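Local structure of inactive glucansucrase (Lactobacillus reuteri, 5JBD) at residues T64-G68 against R137-Q142; Y59-G63 against T74-D78. The protein is an inactive member of the glucansucrases, multidomain proteins of glycoside hydrolase family 70 built around a TIM-type barrel, and carries a bound calcium ion. All blocks are in the same frame, centred on the assembly; numbering follows the deposited sequence.

Contact 1. Residues T64-G68 against R137-Q142; sequences TSQDG and RYVIEQ
An irregular loop can settle on a helix by laying its backbone over side chains spaced three and four residues apart. Here Tyr138, Glu141 and Gln142, one face of helix 126-147, receive residues 64-68, and the closest CA atoms, 4.3 Å apart, are those of Gln66 and Tyr138. Thr64 and Ser65 are extended; Gln66 (-90/-14) and Asp67 (-140/-3) turn the chain, and Gly68 enters the left-handed region (81/1). Ser65 helps to hold the turn: its t rotamer brings OG within 3.2 Å of Asp67 N and 2.9 Å of Gly68 N, an ST turn and ST motif, and the same OG bonds to the carbonyl of Thr70. Asp67, a p rotamer with CB directed away from the helix, accepts through OD1 from the backbone N of Lys69 and Thr70.

Tyr138, an m rotamer, offers one ring face to the turn: Gly68 CA sits 3.3 Å from its CZ, while Ser65 O meets the ring edge at CD1, also at 3.3 Å. A CB on residue 68 would clash with this ring, and the backbone angles there call for glycine anyway. Gln142 (m, t) donates NE2 to Gln66 O at 2.9 Å, the one hydrogen bond across the contact. Gln66, likewise m, t, places CG 3.9 Å from Glu141 CB. Glu141 folds back (m, m), its CG 3.3 Å from Ser65 O, and its carboxylate forms a salt bridge with Arg80.

Thr64 ends strand 63-64 and bonds through its backbone to Tyr72 of strand 72-73, so the linker between these short strands rests on the middle of helix 126-147.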
ATOM      1  N   THR A  64     -22.534  26.031 -36.541  1.00 37.91           N
ATOM      2  CA  THR A  64     -21.826  27.092 -35.829  1.00 38.19           C
ATOM      3  C   THR A  64     -21.651  28.335 -36.707  1.00 38.98           C
ATOM      4  O   THR A  64     -21.805  28.281 -37.934  1.00 39.66           O
ATOM      5  CB  THR A  64     -20.418  26.638 -35.366  1.00 37.51           C
ATOM      6  OG1 THR A  64     -19.578  26.430 -36.508  1.00 37.91           O
ATOM      7  CG2 THR A  64     -20.484  25.384 -34.566  1.00 37.22           C
ATOM      8  N   SER A  65     -21.337  29.459 -36.070  1.00 39.74           N
ATOM      9  CA  SER A  65     -21.181  30.730 -36.777  1.00 41.98           C
ATOM     10  C   SER A  65     -20.131  31.614 -36.126  1.00 41.89           C
ATOM     11  O   SER A  65     -20.010  31.649 -34.908  1.00 40.49           O
ATOM     12  CB  SER A  65     -22.513  31.492 -36.810  1.00 42.80           C
ATOM     13  OG  SER A  65     -22.388  32.738 -37.476  1.00 44.14           O
ATOM     14  N   GLN A  66     -19.391  32.331 -36.962  1.00 42.74           N
ATOM     15  CA  GLN A  66     -18.432  33.327 -36.510  1.00 44.53           C
ATOM     16  C   GLN A  66     -19.013  34.730 -36.356  1.00 46.54           C
ATOM     17  O   GLN A  66     -18.342  35.583 -35.765  1.00 46.64           O
ATOM     18  CB  GLN A  66     -17.266  33.416 -37.485  1.00 45.84           C
ATOM     19  CG  GLN A  66     -16.400  32.172 -37.536  1.00 46.04           C
ATOM     20  CD  GLN A  66     -15.220  32.348 -38.474  1.00 47.86           C
ATOM     21  OE1 GLN A  66     -14.657  33.434 -38.571  1.00 48.14           O
ATOM     22  NE2 GLN A  66     -14.876  31.292 -39.203  1.00 48.80           N
ATOM     23  N   ASP A  67     -20.216  34.988 -36.895  1.00 48.52           N
ATOM     24  CA  ASP A  67     -20.810  36.342 -36.842  1.00 49.93           C
ATOM     25  C   ASP A  67     -22.325  36.481 -36.570  1.00 50.84           C
ATOM     26  O   ASP A  67     -22.809  37.605 -36.452  1.00 53.13           O
ATOM     27  CB  ASP A  67     -20.454  37.081 -38.127  1.00 52.49           C
ATOM     28  CG  ASP A  67     -20.981  36.386 -39.388  1.00 51.65           C
ATOM     29  OD1 ASP A  67     -21.640  35.324 -39.331  1.00 52.45           O
ATOM     30  OD2 ASP A  67     -20.755  36.926 -40.464  1.00 54.95           O
ATOM     31  N   GLY A  68     -23.058  35.373 -36.447  1.00 50.72           N
ATOM     32  CA  GLY A  68     -24.516  35.413 -36.295  1.00 51.47           C
ATOM     33  C   GLY A  68     -25.293  35.580 -37.594  1.00 53.92           C
ATOM     34  O   GLY A  68     -26.520  35.614 -37.560  1.00 55.23           O
ATOM     35  N   ARG A 137     -19.703  33.110 -28.185  1.00 40.23           N
ATOM     36  CA  ARG A 137     -19.596  31.951 -29.069  1.00 39.11           C
ATOM     37  C   ARG A 137     -19.082  32.337 -30.474  1.00 39.81           C
ATOM     38  O   ARG A 137     -18.220  31.644 -31.019  1.00 38.01           O
ATOM     39  CB  ARG A 137     -20.905  31.169 -29.137  1.00 38.89           C
ATOM     40  CG  ARG A 137     -21.206  30.410 -27.853  1.00 38.16           C
ATOM     41  CD  ARG A 137     -22.312  29.389 -28.058  1.00 38.25           C
ATOM     42  NE  ARG A 137     -23.643  30.001 -28.185  1.00 39.06           N
ATOM     43  CZ  ARG A 137     -24.422  30.356 -27.155  1.00 38.94           C
ATOM     44  NH1 ARG A 137     -24.056  30.158 -25.895  1.00 38.46           N
ATOM     45  NH2 ARG A 137     -25.604  30.907 -27.394  1.00 39.77           N
ATOM     46  N   TYR A 138     -19.568  33.457 -31.018  1.00 40.18           N
ATOM     47  CA  TYR A 138     -19.083  33.977 -32.311  1.00 41.58           C
ATOM     48  C   TYR A 138     -17.578  34.307 -32.235  1.00 40.85           C
ATOM     49  O   TYR A 138     -16.813  33.965 -33.133  1.00 40.17           O
ATOM     50  CB  TYR A 138     -19.889  35.218 -32.771  1.00 42.80           C
ATOM     51  CG  TYR A 138     -21.395  35.024 -32.901  1.00 44.50           C
ATOM     52  CD1 TYR A 138     -21.947  33.811 -33.341  1.00 44.47           C
ATOM     53  CD2 TYR A 138     -22.280  36.065 -32.593  1.00 46.50           C
ATOM     54  CE1 TYR A 138     -23.320  33.637 -33.457  1.00 45.32           C
ATOM     55  CE2 TYR A 138     -23.662  35.895 -32.703  1.00 47.02           C
ATOM     56  CZ  TYR A 138     -24.174  34.678 -33.130  1.00 46.47           C
ATOM     57  OH  TYR A 138     -25.528  34.481 -33.218  1.00 47.67           O
ATOM     58  N   VAL A 139     -17.167  34.931 -31.131  1.00 41.19           N
ATOM     59  CA  VAL A 139     -15.756  35.288 -30.908  1.00 41.02           C
ATOM     60  C   VAL A 139     -14.906  34.023 -30.711  1.00 39.35           C
ATOM     61  O   VAL A 139     -13.809  33.941 -31.237  1.00 40.05           O
ATOM     62  CB  VAL A 139     -15.603  36.293 -29.735  1.00 41.51           C
ATOM     63  CG1 VAL A 139     -14.132  36.544 -29.395  1.00 41.23           C
ATOM     64  CG2 VAL A 139     -16.303  37.613 -30.078  1.00 42.76           C
ATOM     65  N   ILE A 140     -15.448  33.027 -30.018  1.00 38.37           N
ATOM     66  CA  ILE A 140     -14.782  31.719 -29.882  1.00 36.77           C
ATOM     67  C   ILE A 140     -14.598  31.050 -31.264  1.00 36.83           C
ATOM     68  O   ILE A 140     -13.529  30.501 -31.543  1.00 36.14           O
ATOM     69  CB  ILE A 140     -15.524  30.791 -28.894  1.00 35.46           C
ATOM     70  CG1 ILE A 140     -15.319  31.296 -27.466  1.00 35.20           C
ATOM     71  CG2 ILE A 140     -15.015  29.348 -28.973  1.00 34.60           C
ATOM     72  CD1 ILE A 140     -16.168  30.601 -26.429  1.00 34.37           C
ATOM     73  N   GLU A 141     -15.632  31.073 -32.103  1.00 36.63           N
ATOM     74  CA  GLU A 141     -15.544  30.471 -33.445  1.00 37.17           C
ATOM     75  C   GLU A 141     -14.533  31.204 -34.335  1.00 39.25           C
ATOM     76  O   GLU A 141     -13.862  30.589 -35.164  1.00 38.87           O
ATOM     77  CB  GLU A 141     -16.924  30.437 -34.121  1.00 36.99           C
ATOM     78  CG  GLU A 141     -17.934  29.493 -33.460  1.00 36.25           C
ATOM     79  CD  GLU A 141     -17.537  28.027 -33.514  1.00 35.18           C
ATOM     80  OE1 GLU A 141     -16.811  27.621 -34.444  1.00 34.86           O
ATOM     81  OE2 GLU A 141     -17.965  27.254 -32.627  1.00 34.23           O
ATOM     82  N   GLN A 142     -14.417  32.517 -34.164  1.00 42.24           N
ATOM     83  CA  GLN A 142     -13.346  33.264 -34.829  1.00 44.07           C
ATOM     84  C   GLN A 142     -11.970  32.768 -34.377  1.00 43.79           C
ATOM     85  O   GLN A 142     -11.071  32.597 -35.206  1.00 44.19           O
ATOM     86  CB  GLN A 142     -13.466  34.749 -34.556  1.00 46.67           C
ATOM     87  CG  GLN A 142     -14.654  35.408 -35.205  1.00 49.47           C
ATOM     88  CD  GLN A 142     -14.963  36.735 -34.506  1.00 53.04           C
ATOM     89  OE1 GLN A 142     -14.100  37.320 -33.823  1.00 55.71           O
ATOM     90  NE2 GLN A 142     -16.200  37.185 -34.620  1.00 54.58           N
TER

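Contact 2. Residues Y59-G63 against T74-D78; sequences YRPYG and TTAMD
Two irregular segments can be joined by hydrogen bonds converging on one residue, here a threonine whose hydroxyl both donates and accepts. Residues 59-63, linking strands 58-59 and 63-64, run extended except at Tyr62, which takes helical angles (-63/-46); residues 74-78, linking strands 72-73 and 80-81, pass from an extended Thr74 into a type I turn, Thr75 to Asp78. The contact thus ties together two neighbouring strand connections. CA atoms lie 5.0 Å apart at Gly63 and Thr74 and 6.3 Å at Arg60 and Asp78.

Thr74 N donates to Tyr62 O at 3.0 Å. In the p rotamer, Thr74 OG1 gives its proton to Pro61 O at 2.7 Å and accepts from Arg60 NE at 3.0 Å. Arg60, stretched through t rotamers, also directs NH2 to Thr74 O at 3.1 Å. One guanidinium face lies against the turn, with NH1 3.5 Å from Ala76 CA. A water donates to both Tyr62 O (3.0 Å) and Thr74 O (2.9 Å).

Asp78 OD2 accepts from Thr75 N at 2.8 Å, Asp78 N reaches Thr75 O at 3.2 Å, and Thr75 OG1 takes Met77 N at 3.0 Å in an ST turn.

Asp78 O, 3.8 Å from Arg60 CG, is buried without a partner. Directed hydrogen bonds to a hydroxyl and backbone carbonyls hold the contact, with no salt bridge between the segments; Arg60 makes its cation-pi contact with Phe39.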
ATOM      1  N   TYR A  59     -20.074  18.154 -27.110  1.00 30.25           N
ATOM      2  CA  TYR A  59     -21.135  17.669 -28.011  1.00 30.19           C
ATOM      3  C   TYR A  59     -20.957  18.236 -29.415  1.00 30.24           C
ATOM      4  O   TYR A  59     -20.136  19.136 -29.642  1.00 29.95           O
ATOM      5  CB  TYR A  59     -22.518  18.011 -27.451  1.00 30.21           C
ATOM      6  CG  TYR A  59     -23.022  19.404 -27.788  1.00 30.25           C
ATOM      7  CD1 TYR A  59     -22.319  20.536 -27.412  1.00 29.73           C
ATOM      8  CD2 TYR A  59     -24.227  19.588 -28.491  1.00 30.71           C
ATOM      9  CE1 TYR A  59     -22.782  21.801 -27.728  1.00 30.32           C
ATOM     10  CE2 TYR A  59     -24.698  20.851 -28.782  1.00 30.83           C
ATOM     11  CZ  TYR A  59     -23.964  21.956 -28.402  1.00 30.82           C
ATOM     12  OH  TYR A  59     -24.414  23.226 -28.687  1.00 31.24           O
ATOM     13  N   ARG A  60     -21.721  17.691 -30.356  1.00 30.73           N
ATOM     14  CA  ARG A  60     -21.714  18.168 -31.735  1.00 31.61           C
ATOM     15  C   ARG A  60     -22.981  18.975 -31.971  1.00 31.89           C
ATOM     16  O   ARG A  60     -24.065  18.389 -32.057  1.00 32.23           O
ATOM     17  CB  ARG A  60     -21.658  16.988 -32.705  1.00 32.04           C
ATOM     18  CG  ARG A  60     -21.630  17.401 -34.174  1.00 32.96           C
ATOM     19  CD  ARG A  60     -21.754  16.204 -35.095  1.00 33.68           C
ATOM     20  NE  ARG A  60     -21.996  16.607 -36.481  1.00 34.69           N
ATOM     21  CZ  ARG A  60     -22.204  15.757 -37.485  1.00 36.18           C
ATOM     22  NH1 ARG A  60     -22.214  14.433 -37.275  1.00 36.04           N
ATOM     23  NH2 ARG A  60     -22.419  16.231 -38.712  1.00 37.33           N
ATOM     24  N   PRO A  61     -22.867  20.319 -32.065  1.00 32.41           N
ATOM     25  CA  PRO A  61     -24.063  21.087 -32.457  1.00 33.28           C
ATOM     26  C   PRO A  61     -24.376  20.855 -33.921  1.00 33.85           C
ATOM     27  O   PRO A  61     -23.515  20.358 -34.660  1.00 32.97           O
ATOM     28  CB  PRO A  61     -23.643  22.546 -32.237  1.00 33.72           C
ATOM     29  CG  PRO A  61     -22.157  22.535 -32.405  1.00 33.31           C
ATOM     30  CD  PRO A  61     -21.693  21.196 -31.891  1.00 32.22           C
ATOM     31  N   TYR A  62     -25.593  21.197 -34.340  1.00 35.29           N
ATOM     32  CA  TYR A  62     -25.963  21.073 -35.757  1.00 36.23           C
ATOM     33  C   TYR A  62     -25.091  21.993 -36.620  1.00 36.50           C
ATOM     34  O   TYR A  62     -24.581  21.577 -37.657  1.00 37.19           O
ATOM     35  CB  TYR A  62     -27.460  21.347 -35.954  1.00 38.11           C
ATOM     36  CG  TYR A  62     -27.938  21.183 -37.392  1.00 40.15           C
ATOM     37  CD1 TYR A  62     -27.881  22.250 -38.277  1.00 41.25           C
ATOM     38  CD2 TYR A  62     -28.447  19.963 -37.864  1.00 40.96           C
ATOM     39  CE1 TYR A  62     -28.316  22.129 -39.588  1.00 42.74           C
ATOM     40  CE2 TYR A  62     -28.887  19.833 -39.184  1.00 42.67           C
ATOM     41  CZ  TYR A  62     -28.816  20.921 -40.039  1.00 43.35           C
ATOM     42  OH  TYR A  62     -29.237  20.849 -41.355  1.00 45.86           O
ATOM     43  N   GLY A  63     -24.918  23.239 -36.189  1.00 36.62           N
ATOM     44  CA  GLY A  63     -24.057  24.188 -36.897  1.00 37.24           C
ATOM     45  C   GLY A  63     -23.423  25.213 -35.974  1.00 37.48           C
ATOM     46  O   GLY A  63     -23.740  25.251 -34.786  1.00 37.96           O
ATOM     47  N   THR A  74     -21.890  21.488 -39.030  1.00 38.58           N
ATOM     48  CA  THR A  74     -20.750  20.741 -38.514  1.00 37.52           C
ATOM     49  C   THR A  74     -20.532  19.463 -39.304  1.00 37.13           C
ATOM     50  O   THR A  74     -21.483  18.903 -39.853  1.00 36.92           O
ATOM     51  CB  THR A  74     -20.979  20.316 -37.055  1.00 37.27           C
ATOM     52  OG1 THR A  74     -22.206  19.576 -36.940  1.00 37.09           O
ATOM     53  CG2 THR A  74     -21.028  21.531 -36.161  1.00 37.91           C
ATOM     54  N   THR A  75     -19.281  19.011 -39.353  1.00 35.86           N
ATOM     55  CA  THR A  75     -18.970  17.617 -39.688  1.00 35.71           C
ATOM     56  C   THR A  75     -18.998  16.800 -38.405  1.00 34.89           C
ATOM     57  O   THR A  75     -19.137  17.349 -37.303  1.00 34.57           O
ATOM     58  CB  THR A  75     -17.571  17.455 -40.329  1.00 35.58           C
ATOM     59  OG1 THR A  75     -16.558  17.646 -39.330  1.00 34.85           O
ATOM     60  CG2 THR A  75     -17.363  18.422 -41.473  1.00 36.25           C
ATOM     61  N   ALA A  76     -18.826  15.488 -38.533  1.00 34.67           N
ATOM     62  CA  ALA A  76     -18.702  14.606 -37.376  1.00 34.84           C
ATOM     63  C   ALA A  76     -17.489  14.918 -36.478  1.00 33.78           C
ATOM     64  O   ALA A  76     -17.414  14.419 -35.366  1.00 32.27           O
ATOM     65  CB  ALA A  76     -18.646  13.151 -37.830  1.00 35.37           C
ATOM     66  N   MET A  77     -16.538  15.710 -36.982  1.00 34.15           N
ATOM     67  CA  MET A  77     -15.341  16.088 -36.229  1.00 33.70           C
ATOM     68  C   MET A  77     -15.470  17.416 -35.477  1.00 33.74           C
ATOM     69  O   MET A  77     -14.603  17.736 -34.686  1.00 33.07           O
ATOM     70  CB  MET A  77     -14.137  16.175 -37.182  1.00 34.50           C
ATOM     71  CG  MET A  77     -13.859  14.914 -37.993  1.00 34.27           C
ATOM     72  SD  MET A  77     -13.646  13.406 -37.065  1.00 34.64           S
ATOM     73  CE  MET A  77     -12.134  13.676 -36.118  1.00 33.62           C
ATOM     74  N   ASP A  78     -16.521  18.191 -35.726  1.00 33.87           N
ATOM     75  CA  ASP A  78     -16.620  19.527 -35.156  1.00 34.84           C
ATOM     76  C   ASP A  78     -17.443  19.476 -33.873  1.00 35.10           C
ATOM     77  O   ASP A  78     -18.638  19.749 -33.881  1.00 36.15           O
ATOM     78  CB  ASP A  78     -17.227  20.500 -36.162  1.00 35.84           C
ATOM     79  CG  ASP A  78     -16.432  20.587 -37.445  1.00 36.96           C
ATOM     80  OD1 ASP A  78     -15.195  20.712 -37.372  1.00 36.75           O
ATOM     81  OD2 ASP A  78     -17.039  20.514 -38.539  1.00 37.22           O
TER
HETATM   82  O   HOH W   1     -24.375  19.085 -39.375  1.00 33.15           O

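How the contacts relate
Followed from the N terminus, the segments interleave: 59-63, 64-68, 74-78, then 137-142. Contact 2 closes a short loop of ten intervening residues, and that loop contains the first half of contact 1. Contact 1 then closes a far longer excursion, with 68 residues between its ends, much of it helical, so the two connections cross rather than nest. Their centres are about 14 Å apart, and they meet where Thr64 CG2 lies 4.2 Å from Thr74 CG2. Contact 2 fastens the base of the loop that carries strands 63-64 and 72-73, and contact 1 sets the turn beyond it against helix 126-147, illustrating how local and distant closures can share one small loop.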